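Local structure of beta-d-glucoside glucohydrolase (Hypocrea jecorina, 3ZZ1) at residues V617-A622 with A667-R672; Y389-A394 with P506-G511; G44-A49 with L251-P256. The protein probably hydrolyses terminal, non-reducing beta-D-glucosyl residues with release of beta-D-glucose, as a secreted family 3 glycoside hydrolase of cellulose degradation. One frame throughout, in Å; residues are numbered along the deposited sequence.

In the fold
Followed from the N terminus, the first contact to close is interaction 3, where G44-A49 meets L251-P256 some 200 residues later, bringing the short strand 44-45 against the loop between helices 244-249 and 269-276 in the N-terminal, TIM-barrel-related domain. Interaction 2 then opens at Y389-A394 and closes at P506-G511, a long loop within the C-terminal family domain. Interaction 1 comes last, pairing V617-A622 with A667-R672 in the fibronectin type III-like part. The three loops follow in series, none nested in or crossing another. Their centres lie 34 to 45 Å apart and no two contacts touch, so each holds a different part of the enzyme; interactions 1 and 3 sit on opposite sides of the chain's centre.

Interaction 1: residues V617-A622 with A667-R672; sequences VTVDIA and ATFNIR
V617 pairs with F669 through two backbone bonds, its N giving to F669 O and its O taking F669 N at 2.7 Å. The strands run antiparallel, with 169° between their directions. The two methyls of V617 reach different partners: CG1, anti to the backbone N (chi1 179°), lies obliquely 4.1 Å from F669 CD2, while CG2 touches I671 CD1 at 3.6 Å. T618 faces T668 in the next, non-hydrogen-bonded pair. Their side chains stand side by side on the other face of the sheet, and one water joins the hydroxyls, 3.0 Å from T618 OG1 and 2.6 Å from T668 OG1; T618 CA also makes a CA-H...O contact with A667 O. V619 restores the two-bond pattern with A667. Its CG2 touches both A667 CB, at 3.7 Å, and F669 CE2. I621 ends the row, placing CD1 3.6 Å from A667 CB. Beneath this apolar face, A633, L635, A655 and L657 of strands 629-638 and 650-659 pack against I621, A667, F669 and I671. The chemistry thus divides by face: valine, isoleucine, alanine and phenylalanine fill the interior of the sandwich formed with the second sheet, whereas the threonine hydroxyls meet water on the outer side.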
ATOM      1  N   VAL A 617      17.108  10.225  16.414  1.00 15.27           N
ATOM      2  CA  VAL A 617      18.063  10.807  15.483  1.00 15.55           C
ATOM      3  C   VAL A 617      17.472  12.091  14.902  1.00 15.83           C
ATOM      4  O   VAL A 617      16.320  12.109  14.451  1.00 15.73           O
ATOM      5  CB  VAL A 617      18.477   9.806  14.355  1.00 15.66           C
ATOM      6  CG1 VAL A 617      19.462  10.450  13.389  1.00 15.78           C
ATOM      7  CG2 VAL A 617      19.107   8.555  14.947  1.00 15.30           C
ATOM      8  N   THR A 618      18.273  13.154  14.926  1.00 16.09           N
ATOM      9  CA  THR A 618      17.851  14.491  14.511  1.00 16.43           C
ATOM     10  C   THR A 618      18.817  15.096  13.483  1.00 16.49           C
ATOM     11  O   THR A 618      20.036  14.939  13.597  1.00 16.59           O
ATOM     12  CB  THR A 618      17.752  15.432  15.739  1.00 16.63           C
ATOM     13  OG1 THR A 618      16.773  14.926  16.657  1.00 17.25           O
ATOM     14  CG2 THR A 618      17.371  16.828  15.328  1.00 16.29           C
ATOM     15  N   VAL A 619      18.255  15.760  12.475  1.00 16.46           N
ATOM     16  CA  VAL A 619      19.020  16.556  11.505  1.00 16.49           C
ATOM     17  C   VAL A 619      18.289  17.863  11.230  1.00 16.08           C
ATOM     18  O   VAL A 619      17.071  17.943  11.391  1.00 15.98           O
ATOM     19  CB  VAL A 619      19.235  15.836  10.135  1.00 16.52           C
ATOM     20  CG1 VAL A 619      20.318  14.789  10.227  1.00 17.28           C
ATOM     21  CG2 VAL A 619      17.924  15.245   9.594  1.00 16.75           C
ATOM     22  N   ASP A 620      19.042  18.879  10.814  1.00 15.73           N
ATOM     23  CA  ASP A 620      18.464  20.138  10.363  1.00 15.50           C
ATOM     24  C   ASP A 620      18.381  20.134   8.848  1.00 15.15           C
ATOM     25  O   ASP A 620      19.281  19.633   8.172  1.00 15.22           O
ATOM     26  CB  ASP A 620      19.306  21.325  10.830  1.00 15.71           C
ATOM     27  CG  ASP A 620      19.231  21.542  12.322  1.00 16.49           C
ATOM     28  OD1 ASP A 620      18.358  20.924  12.972  1.00 18.04           O
ATOM     29  OD2 ASP A 620      20.039  22.337  12.847  1.00 16.88           O
ATOM     30  N   ILE A 621      17.290  20.675   8.321  1.00 14.40           N
ATOM     31  CA  ILE A 621      17.126  20.805   6.881  1.00 14.01           C
ATOM     32  C   ILE A 621      16.782  22.250   6.545  1.00 13.78           C
ATOM     33  O   ILE A 621      15.817  22.805   7.079  1.00 13.79           O
ATOM     34  CB  ILE A 621      16.038  19.858   6.332  1.00 13.94           C
ATOM     35  CG1 ILE A 621      16.327  18.414   6.752  1.00 14.07           C
ATOM     36  CG2 ILE A 621      15.954  19.956   4.812  1.00 13.52           C
ATOM     37  CD1 ILE A 621      15.100  17.564   6.828  1.00 15.79           C
ATOM     38  N   ALA A 622      17.581  22.845   5.663  1.00 13.32           N
ATOM     39  CA  ALA A 622      17.352  24.201   5.184  1.00 13.14           C
ATOM     40  C   ALA A 622      17.109  24.206   3.682  1.00 12.99           C
ATOM     41  O   ALA A 622      17.753  23.461   2.937  1.00 12.73           O
ATOM     42  CB  ALA A 622      18.537  25.108   5.538  1.00 13.14           C
ATOM     43  N   ALA A 667      14.177  17.690  11.451  1.00 14.67           N
ATOM     44  CA  ALA A 667      13.679  16.358  11.142  1.00 14.59           C
ATOM     45  C   ALA A 667      14.052  15.413  12.281  1.00 14.61           C
ATOM     46  O   ALA A 667      15.228  15.234  12.591  1.00 14.44           O
ATOM     47  CB  ALA A 667      14.244  15.863   9.827  1.00 14.54           C
ATOM     48  N   THR A 668      13.034  14.827  12.904  1.00 14.61           N
ATOM     49  CA  THR A 668      13.216  13.946  14.051  1.00 14.42           C
ATOM     50  C   THR A 668      12.828  12.515  13.692  1.00 14.31           C
ATOM     51  O   THR A 668      11.691  12.254  13.299  1.00 14.33           O
ATOM     52  CB  THR A 668      12.369  14.433  15.249  1.00 14.53           C
ATOM     53  OG1 THR A 668      12.806  15.737  15.643  1.00 14.51           O
ATOM     54  CG2 THR A 668      12.481  13.473  16.443  1.00 14.21           C
ATOM     55  N   PHE A 669      13.777  11.594  13.827  1.00 13.99           N
ATOM     56  CA  PHE A 669      13.503  10.181  13.612  1.00 14.00           C
ATOM     57  C   PHE A 669      13.522   9.440  14.940  1.00 13.95           C
ATOM     58  O   PHE A 669      14.573   9.290  15.564  1.00 14.06           O
ATOM     59  CB  PHE A 669      14.516   9.559  12.641  1.00 13.97           C
ATOM     60  CG  PHE A 669      14.772  10.387  11.410  1.00 14.07           C
ATOM     61  CD1 PHE A 669      13.838  10.439  10.378  1.00 13.89           C
ATOM     62  CD2 PHE A 669      15.948  11.122  11.287  1.00 13.68           C
ATOM     63  CE1 PHE A 669      14.080  11.208   9.238  1.00 13.93           C
ATOM     64  CE2 PHE A 669      16.196  11.897  10.157  1.00 13.59           C
ATOM     65  CZ  PHE A 669      15.260  11.939   9.129  1.00 14.04           C
ATOM     66  N   ASN A 670      12.350   8.991  15.370  1.00 13.74           N
ATOM     67  CA  ASN A 670      12.229   8.186  16.578  1.00 13.72           C
ATOM     68  C   ASN A 670      12.454   6.713  16.277  1.00 13.62           C
ATOM     69  O   ASN A 670      11.795   6.134  15.401  1.00 13.48           O
ATOM     70  CB  ASN A 670      10.869   8.409  17.247  1.00 13.73           C
ATOM     71  CG  ASN A 670      10.708   9.828  17.764  1.00 14.22           C
ATOM     72  OD1 ASN A 670      11.653  10.412  18.292  1.00 14.48           O
ATOM     73  ND2 ASN A 670       9.512  10.391  17.606  1.00 14.94           N
ATOM     74  N   ILE A 671      13.393   6.116  17.008  1.00 13.26           N
ATOM     75  CA  ILE A 671      13.802   4.741  16.763  1.00 13.08           C
ATOM     76  C   ILE A 671      13.250   3.793  17.824  1.00 12.85           C
ATOM     77  O   ILE A 671      13.595   3.895  19.003  1.00 12.88           O
ATOM     78  CB  ILE A 671      15.339   4.623  16.662  1.00 13.06           C
ATOM     79  CG1 ILE A 671      15.850   5.465  15.484  1.00 13.56           C
ATOM     80  CG2 ILE A 671      15.763   3.162  16.525  1.00 13.26           C
ATOM     81  CD1 ILE A 671      17.351   5.480  15.339  1.00 15.27           C
ATOM     82  N   ARG A 672      12.378   2.884  17.388  1.00 12.55           N
ATOM     83  CA  ARG A 672      11.801   1.865  18.255  1.00 12.39           C
ATOM     84  C   ARG A 672      12.815   0.746  18.433  1.00 12.39           C
ATOM     85  O   ARG A 672      13.735   0.599  17.616  1.00 12.53           O
ATOM     86  CB  ARG A 672      10.509   1.305  17.650  1.00 12.41           C
ATOM     87  CG  ARG A 672       9.458   2.368  17.296  1.00 12.28           C
ATOM     88  CD  ARG A 672       8.379   1.819  16.366  1.00 11.74           C
ATOM     89  NE  ARG A 672       8.936   1.298  15.118  1.00 11.38           N
ATOM     90  CZ  ARG A 672       8.224   0.937  14.050  1.00 10.37           C
ATOM     91  NH1 ARG A 672       6.905   1.036  14.048  1.00  8.86           N
ATOM     92  NH2 ARG A 672       8.843   0.471  12.972  1.00 10.93           N
TER
HETATM   93  O   HOH W   1      14.250  15.916  17.839  1.00 30.79           O

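Interaction 2: residues Y389-A394 with P506-G511; sequences YPYFVA and PSQESG
Y391 sends its hydroxyl between two polar side chains of the other segment. OH donates to E509 OE2 at 2.5 Å, using the anti lone pair of that oxygen, and accepts a weak, bent bond from Q508 NE2 at 3.0 Å. The ring is brought there by a chi1 of 64°, which sets CG between the backbone N and carbonyl carbon, and Q508 CB lies over its face, 4.3 Å from the ring centroid. A phenylalanine in place of Y391 would have no hydroxyl to hold the E509 carboxylate and the Q508 amide, and both groups would probably be freer to turn. Other polar atoms are satisfied outside the two segments: E509 OE1 by N512 ND2, Q508 OE1 by A74 N and S507 OG by A74 O, so neighbouring side chains grip both backbone polar atoms of one residue in the N-terminal family region. The contact lies where two helices of the C-terminal domain begin. A394 and E509 are the N-cap residues of helices 395-404 and 510-518, and V393 O takes the N of G511, in the first turn of the second helix, at 2.7 Å. Approach is close here: a CB on G511 would come within 2.5 Å of A394 O. The N of the same V393 gives a nearly straight bond (171°) to Q508 O, so both backbone polar atoms of V393 are used across the contact. Y389 and F392 pack beside these bonds, F392 CD2 over the centre of the Y389 ring and S507 OG in plane at its edge, 3.3 Å from Y389 CE1. F392 CE1 also rests on S510 CB, and Y389 O is held by N364 ND2.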
ATOM      1  N   TYR A 389     -15.419   5.951 -10.195  1.00 14.60           N
ATOM      2  CA  TYR A 389     -15.113   7.372 -10.112  1.00 14.41           C
ATOM      3  C   TYR A 389     -16.393   8.195 -10.042  1.00 14.21           C
ATOM      4  O   TYR A 389     -17.279   8.036 -10.880  1.00 14.63           O
ATOM      5  CB  TYR A 389     -14.294   7.826 -11.323  1.00 14.26           C
ATOM      6  CG  TYR A 389     -12.891   7.274 -11.368  1.00 14.22           C
ATOM      7  CD1 TYR A 389     -11.965   7.579 -10.364  1.00 14.22           C
ATOM      8  CD2 TYR A 389     -12.480   6.461 -12.420  1.00 13.19           C
ATOM      9  CE1 TYR A 389     -10.673   7.069 -10.400  1.00 13.81           C
ATOM     10  CE2 TYR A 389     -11.192   5.958 -12.471  1.00 13.58           C
ATOM     11  CZ  TYR A 389     -10.293   6.261 -11.460  1.00 13.57           C
ATOM     12  OH  TYR A 389      -9.017   5.759 -11.519  1.00 12.90           O
ATOM     13  N   PRO A 390     -16.502   9.081  -9.042  1.00 14.15           N
ATOM     14  CA  PRO A 390     -17.645   9.994  -9.020  1.00 13.99           C
ATOM     15  C   PRO A 390     -17.469  11.086 -10.081  1.00 13.79           C
ATOM     16  O   PRO A 390     -18.444  11.668 -10.553  1.00 13.40           O
ATOM     17  CB  PRO A 390     -17.591  10.584  -7.611  1.00 13.98           C
ATOM     18  CG  PRO A 390     -16.153  10.488  -7.210  1.00 13.89           C
ATOM     19  CD  PRO A 390     -15.635   9.236  -7.858  1.00 14.09           C
ATOM     20  N   TYR A 391     -16.213  11.344 -10.427  1.00 13.86           N
ATOM     21  CA  TYR A 391     -15.816  12.243 -11.508  1.00 13.98           C
ATOM     22  C   TYR A 391     -14.356  11.911 -11.798  1.00 14.17           C
ATOM     23  O   TYR A 391     -13.743  11.115 -11.072  1.00 14.57           O
ATOM     24  CB  TYR A 391     -15.969  13.716 -11.092  1.00 13.74           C
ATOM     25  CG  TYR A 391     -15.062  14.125  -9.951  1.00 13.36           C
ATOM     26  CD1 TYR A 391     -15.459  13.952  -8.626  1.00 13.17           C
ATOM     27  CD2 TYR A 391     -13.803  14.678 -10.199  1.00 12.93           C
ATOM     28  CE1 TYR A 391     -14.627  14.318  -7.571  1.00 13.01           C
ATOM     29  CE2 TYR A 391     -12.965  15.044  -9.163  1.00 12.63           C
ATOM     30  CZ  TYR A 391     -13.383  14.862  -7.848  1.00 13.40           C
ATOM     31  OH  TYR A 391     -12.553  15.221  -6.812  1.00 13.44           O
ATOM     32  N   PHE A 392     -13.799  12.510 -12.845  1.00 14.01           N
ATOM     33  CA  PHE A 392     -12.392  12.330 -13.165  1.00 14.06           C
ATOM     34  C   PHE A 392     -11.873  13.548 -13.914  1.00 14.14           C
ATOM     35  O   PHE A 392     -12.401  13.905 -14.969  1.00 14.07           O
ATOM     36  CB  PHE A 392     -12.170  11.061 -13.998  1.00 13.93           C
ATOM     37  CG  PHE A 392     -10.732  10.593 -14.031  1.00 13.88           C
ATOM     38  CD1 PHE A 392      -9.774  11.269 -14.796  1.00 13.86           C
ATOM     39  CD2 PHE A 392     -10.337   9.470 -13.308  1.00 13.76           C
ATOM     40  CE1 PHE A 392      -8.452  10.845 -14.826  1.00 13.25           C
ATOM     41  CE2 PHE A 392      -9.010   9.029 -13.332  1.00 14.03           C
ATOM     42  CZ  PHE A 392      -8.065   9.715 -14.097  1.00 13.58           C
ATOM     43  N   VAL A 393     -10.839  14.176 -13.357  1.00 14.22           N
ATOM     44  CA  VAL A 393     -10.194  15.329 -13.983  1.00 14.31           C
ATOM     45  C   VAL A 393      -9.021  14.867 -14.850  1.00 14.45           C
ATOM     46  O   VAL A 393      -7.943  14.557 -14.337  1.00 14.61           O
ATOM     47  CB  VAL A 393      -9.704  16.364 -12.934  1.00 14.24           C
ATOM     48  CG1 VAL A 393      -9.208  17.633 -13.621  1.00 14.53           C
ATOM     49  CG2 VAL A 393     -10.814  16.703 -11.945  1.00 14.18           C
ATOM     50  N   ALA A 394      -9.242  14.825 -16.166  1.00 14.44           N
ATOM     51  CA  ALA A 394      -8.213  14.418 -17.121  1.00 14.35           C
ATOM     52  C   ALA A 394      -7.077  15.445 -17.210  1.00 14.43           C
ATOM     53  O   ALA A 394      -7.322  16.650 -17.101  1.00 14.41           O
ATOM     54  CB  ALA A 394      -8.828  14.183 -18.494  1.00 14.55           C
ATOM     55  N   PRO A 506      -3.064   8.723  -9.514  1.00 11.88           N
ATOM     56  CA  PRO A 506      -3.683   9.882  -8.869  1.00 12.02           C
ATOM     57  C   PRO A 506      -5.186   9.788  -8.606  1.00 12.09           C
ATOM     58  O   PRO A 506      -5.752  10.672  -7.953  1.00 12.16           O
ATOM     59  CB  PRO A 506      -3.410  11.002  -9.873  1.00 12.17           C
ATOM     60  CG  PRO A 506      -3.415  10.312 -11.188  1.00 11.83           C
ATOM     61  CD  PRO A 506      -2.836   8.952 -10.954  1.00 11.74           C
ATOM     62  N   SER A 507      -5.825   8.741  -9.117  1.00 12.18           N
ATOM     63  CA  SER A 507      -7.286   8.620  -9.066  1.00 12.24           C
ATOM     64  C   SER A 507      -7.983   9.840  -9.705  1.00 12.27           C
ATOM     65  O   SER A 507      -7.469  10.418 -10.673  1.00 12.12           O
ATOM     66  CB  SER A 507      -7.766   8.375  -7.634  1.00 12.10           C
ATOM     67  OG  SER A 507      -9.145   8.078  -7.616  1.00 12.26           O
ATOM     68  N   GLN A 508      -9.126  10.234  -9.144  1.00 12.23           N
ATOM     69  CA  GLN A 508     -10.021  11.241  -9.736  1.00 12.31           C
ATOM     70  C   GLN A 508      -9.434  12.649  -9.900  1.00 12.34           C
ATOM     71  O   GLN A 508      -9.951  13.445 -10.686  1.00 12.61           O
ATOM     72  CB  GLN A 508     -11.328  11.314  -8.935  1.00 12.14           C
ATOM     73  CG  GLN A 508     -11.156  11.819  -7.507  1.00 12.50           C
ATOM     74  CD  GLN A 508     -12.315  11.454  -6.598  1.00 12.04           C
ATOM     75  OE1 GLN A 508     -12.796  10.317  -6.605  1.00 12.40           O
ATOM     76  NE2 GLN A 508     -12.750  12.409  -5.790  1.00 11.43           N
ATOM     77  N   GLU A 509      -8.370  12.952  -9.161  1.00 12.44           N
ATOM     78  CA  GLU A 509      -7.777  14.296  -9.179  1.00 12.68           C
ATOM     79  C   GLU A 509      -6.549  14.404 -10.087  1.00 12.58           C
ATOM     80  O   GLU A 509      -5.782  15.362  -9.990  1.00 12.74           O
ATOM     81  CB  GLU A 509      -7.444  14.762  -7.754  1.00 12.39           C
ATOM     82  CG  GLU A 509      -8.655  15.210  -6.941  1.00 12.57           C
ATOM     83  CD  GLU A 509      -9.302  16.493  -7.462  1.00 12.43           C
ATOM     84  OE1 GLU A 509      -8.580  17.410  -7.902  1.00 12.45           O
ATOM     85  OE2 GLU A 509     -10.544  16.587  -7.424  1.00 13.21           O
ATOM     86  N   SER A 510      -6.383  13.426 -10.975  1.00 12.59           N
ATOM     87  CA  SER A 510      -5.237  13.371 -11.890  1.00 12.43           C
ATOM     88  C   SER A 510      -4.785  14.731 -12.440  1.00 12.44           C
ATOM     89  O   SER A 510      -3.656  15.171 -12.183  1.00 12.32           O
ATOM     90  CB  SER A 510      -5.534  12.420 -13.054  1.00 12.46           C
ATOM     91  OG  SER A 510      -4.438  12.377 -13.953  1.00 12.62           O
ATOM     92  N   GLY A 511      -5.667  15.380 -13.196  1.00 12.20           N
ATOM     93  CA  GLY A 511      -5.326  16.609 -13.917  1.00 12.24           C
ATOM     94  C   GLY A 511      -4.972  17.798 -13.040  1.00 12.16           C
ATOM     95  O   GLY A 511      -4.003  18.505 -13.313  1.00 12.18           O
TER

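Interaction 3: residues G44-A49 with L251-P256; sequences GNTSPA and LDMSMP
M255 lays its thioether along G44-T46, with SD 3.8 Å from G44 CA and CE 3.7 Å from T46 CG2. The chain bends at chi2 (-71°) and again at chi3, which turns the terminal methyl toward the threonine and within 3.9 Å of N45 O. At G44 the fit is close, since a CB on this residue would fall 2.6 Å from M255 SD. M253 adds a second methyl to the same spot: its CE comes to 4.1 Å from T46 CG2, so the threonine methyl meets the tips of two methionines, each side chain crossing it at about a right angle. The T46 hydroxyl is turned to other work, taking a weak hydrogen bond from L57 N.

No direct hydrogen bond joins the segments. A water bridges them instead, accepting from N45 N at 3.0 Å and lying 2.8 Å from P256 O, to which it can donate. A cis peptide precedes P256, whose ring packs on W37 and W237; L59 and W237 also touch M255.

Backbone bonds tie G44 to L59 on one side and D252 and M253 to V233 and T235 on the other. G44-N45 is itself the edge strand beside 58-60, and L251-P256 runs next to 232-235, the strand at the far edge of the same sheet. The contact thus brings the two edges of the sheet together, consistent with closure of the modified TIM-type barrel of family 3 glycosidases, whose strand 44-45 here runs antiparallel to its neighbour.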
ATOM      1  N   GLY A  44     -19.196  -9.088   1.699  1.00 13.95           N
ATOM      2  CA  GLY A  44     -19.279 -10.188   2.652  1.00 13.93           C
ATOM      3  C   GLY A  44     -20.331  -9.893   3.701  1.00 13.83           C
ATOM      4  O   GLY A  44     -20.517  -8.737   4.082  1.00 13.98           O
ATOM      5  N   ASN A  45     -21.026 -10.937   4.154  1.00 13.71           N
ATOM      6  CA  ASN A  45     -22.026 -10.834   5.219  1.00 13.65           C
ATOM      7  C   ASN A  45     -22.053 -12.071   6.109  1.00 13.90           C
ATOM      8  O   ASN A  45     -21.906 -13.193   5.627  1.00 13.96           O
ATOM      9  CB  ASN A  45     -23.427 -10.620   4.637  1.00 13.50           C
ATOM     10  CG  ASN A  45     -23.685  -9.180   4.230  1.00 12.80           C
ATOM     11  OD1 ASN A  45     -23.876  -8.304   5.074  1.00 13.00           O
ATOM     12  ND2 ASN A  45     -23.710  -8.937   2.935  1.00 10.91           N
ATOM     13  N   THR A  46     -22.247 -11.864   7.409  1.00 14.00           N
ATOM     14  CA  THR A  46     -22.463 -12.980   8.334  1.00 14.17           C
ATOM     15  C   THR A  46     -23.920 -12.975   8.790  1.00 14.33           C
ATOM     16  O   THR A  46     -24.693 -12.114   8.369  1.00 14.17           O
ATOM     17  CB  THR A  46     -21.500 -12.926   9.549  1.00 14.01           C
ATOM     18  OG1 THR A  46     -21.676 -11.698  10.256  1.00 14.01           O
ATOM     19  CG2 THR A  46     -20.058 -13.025   9.095  1.00 13.97           C
ATOM     20  N   SER A  47     -24.298 -13.937   9.633  1.00 14.64           N
ATOM     21  CA  SER A  47     -25.671 -14.018  10.133  1.00 14.90           C
ATOM     22  C   SER A  47     -25.852 -13.242  11.441  1.00 15.23           C
ATOM     23  O   SER A  47     -25.037 -13.380  12.352  1.00 15.42           O
ATOM     24  CB  SER A  47     -26.092 -15.479  10.312  1.00 14.99           C
ATOM     25  OG  SER A  47     -26.254 -16.120   9.056  1.00 14.92           O
ATOM     26  N   PRO A  48     -26.921 -12.424  11.543  1.00 15.49           N
ATOM     27  CA  PRO A  48     -27.126 -11.619  12.756  1.00 15.74           C
ATOM     28  C   PRO A  48     -27.408 -12.457  14.015  1.00 15.99           C
ATOM     29  O   PRO A  48     -27.954 -13.562  13.926  1.00 15.68           O
ATOM     30  CB  PRO A  48     -28.341 -10.748  12.407  1.00 15.88           C
ATOM     31  CG  PRO A  48     -29.063 -11.505  11.333  1.00 15.96           C
ATOM     32  CD  PRO A  48     -27.979 -12.188  10.540  1.00 15.60           C
ATOM     33  N   ALA A  49     -27.011 -11.927  15.170  1.00 16.10           N
ATOM     34  CA  ALA A  49     -27.334 -12.531  16.458  1.00 16.28           C
ATOM     35  C   ALA A  49     -28.074 -11.506  17.320  1.00 16.40           C
ATOM     36  O   ALA A  49     -27.463 -10.685  18.010  1.00 16.42           O
ATOM     37  CB  ALA A  49     -26.076 -13.044  17.149  1.00 16.32           C
ATOM     38  N   LEU A 251      -8.202 -20.043  11.912  1.00 12.33           N
ATOM     39  CA  LEU A 251      -9.172 -19.298  11.100  1.00 11.96           C
ATOM     40  C   LEU A 251     -10.419 -18.958  11.923  1.00 11.95           C
ATOM     41  O   LEU A 251     -10.903 -19.789  12.695  1.00 11.95           O
ATOM     42  CB  LEU A 251      -9.568 -20.080   9.846  1.00 11.95           C
ATOM     43  CG  LEU A 251     -10.512 -19.369   8.867  1.00 11.87           C
ATOM     44  CD1 LEU A 251      -9.898 -18.064   8.369  1.00 11.50           C
ATOM     45  CD2 LEU A 251     -10.856 -20.281   7.712  1.00 12.14           C
ATOM     46  N   ASP A 252     -10.930 -17.741  11.742  1.00 11.71           N
ATOM     47  CA  ASP A 252     -12.051 -17.232  12.532  1.00 11.71           C
ATOM     48  C   ASP A 252     -13.304 -16.943  11.715  1.00 11.85           C
ATOM     49  O   ASP A 252     -14.408 -16.939  12.262  1.00 11.94           O
ATOM     50  CB  ASP A 252     -11.641 -15.956  13.274  1.00 11.89           C
ATOM     51  CG  ASP A 252     -10.488 -16.177  14.229  1.00 11.60           C
ATOM     52  OD1 ASP A 252     -10.553 -17.130  15.032  1.00 12.61           O
ATOM     53  OD2 ASP A 252      -9.520 -15.391  14.184  1.00 10.21           O
ATOM     54  N   MET A 253     -13.139 -16.699  10.413  1.00 11.71           N
ATOM     55  CA  MET A 253     -14.251 -16.264   9.575  1.00 11.85           C
ATOM     56  C   MET A 253     -14.153 -16.776   8.137  1.00 11.92           C
ATOM     57  O   MET A 253     -13.153 -16.568   7.453  1.00 11.88           O
ATOM     58  CB  MET A 253     -14.394 -14.734   9.601  1.00 11.66           C
ATOM     59  CG  MET A 253     -15.728 -14.234   9.044  1.00 12.16           C
ATOM     60  SD  MET A 253     -15.908 -12.439   9.011  1.00 12.45           S
ATOM     61  CE  MET A 253     -16.377 -12.104  10.702  1.00 12.70           C
ATOM     62  N   SER A 254     -15.216 -17.444   7.701  1.00 11.84           N
ATOM     63  CA  SER A 254     -15.300 -18.019   6.371  1.00 11.83           C
ATOM     64  C   SER A 254     -15.960 -17.033   5.405  1.00 11.89           C
ATOM     65  O   SER A 254     -17.178 -16.837   5.443  1.00 11.98           O
ATOM     66  CB  SER A 254     -16.099 -19.321   6.433  1.00 11.68           C
ATOM     67  OG  SER A 254     -16.163 -19.939   5.167  1.00 11.92           O
ATOM     68  N   MET A 255     -15.150 -16.417   4.549  1.00 12.18           N
ATOM     69  CA  MET A 255     -15.631 -15.408   3.595  1.00 12.47           C
ATOM     70  C   MET A 255     -15.462 -15.853   2.144  1.00 12.56           C
ATOM     71  O   MET A 255     -14.408 -16.370   1.774  1.00 12.90           O
ATOM     72  CB  MET A 255     -14.905 -14.076   3.815  1.00 12.55           C
ATOM     73  CG  MET A 255     -15.448 -13.260   4.972  1.00 12.36           C
ATOM     74  SD  MET A 255     -17.070 -12.550   4.623  1.00 13.02           S
ATOM     75  CE  MET A 255     -17.991 -13.134   6.036  1.00 13.52           C
ATOM     76  N   PRO A 256     -16.503 -15.665   1.313  1.00 12.75           N
ATOM     77  CA  PRO A 256     -17.819 -15.120   1.657  1.00 12.86           C
ATOM     78  C   PRO A 256     -18.793 -16.184   2.153  1.00 13.02           C
ATOM     79  O   PRO A 256     -19.948 -15.868   2.438  1.00 13.14           O
ATOM     80  CB  PRO A 256     -18.310 -14.563   0.321  1.00 12.73           C
ATOM     81  CG  PRO A 256     -17.717 -15.485  -0.676  1.00 12.56           C
ATOM     82  CD  PRO A 256     -16.376 -15.891  -0.141  1.00 12.50           C
TER
HETATM   83  O   HOH W   2     -21.130 -13.322   2.352  1.00 18.47           O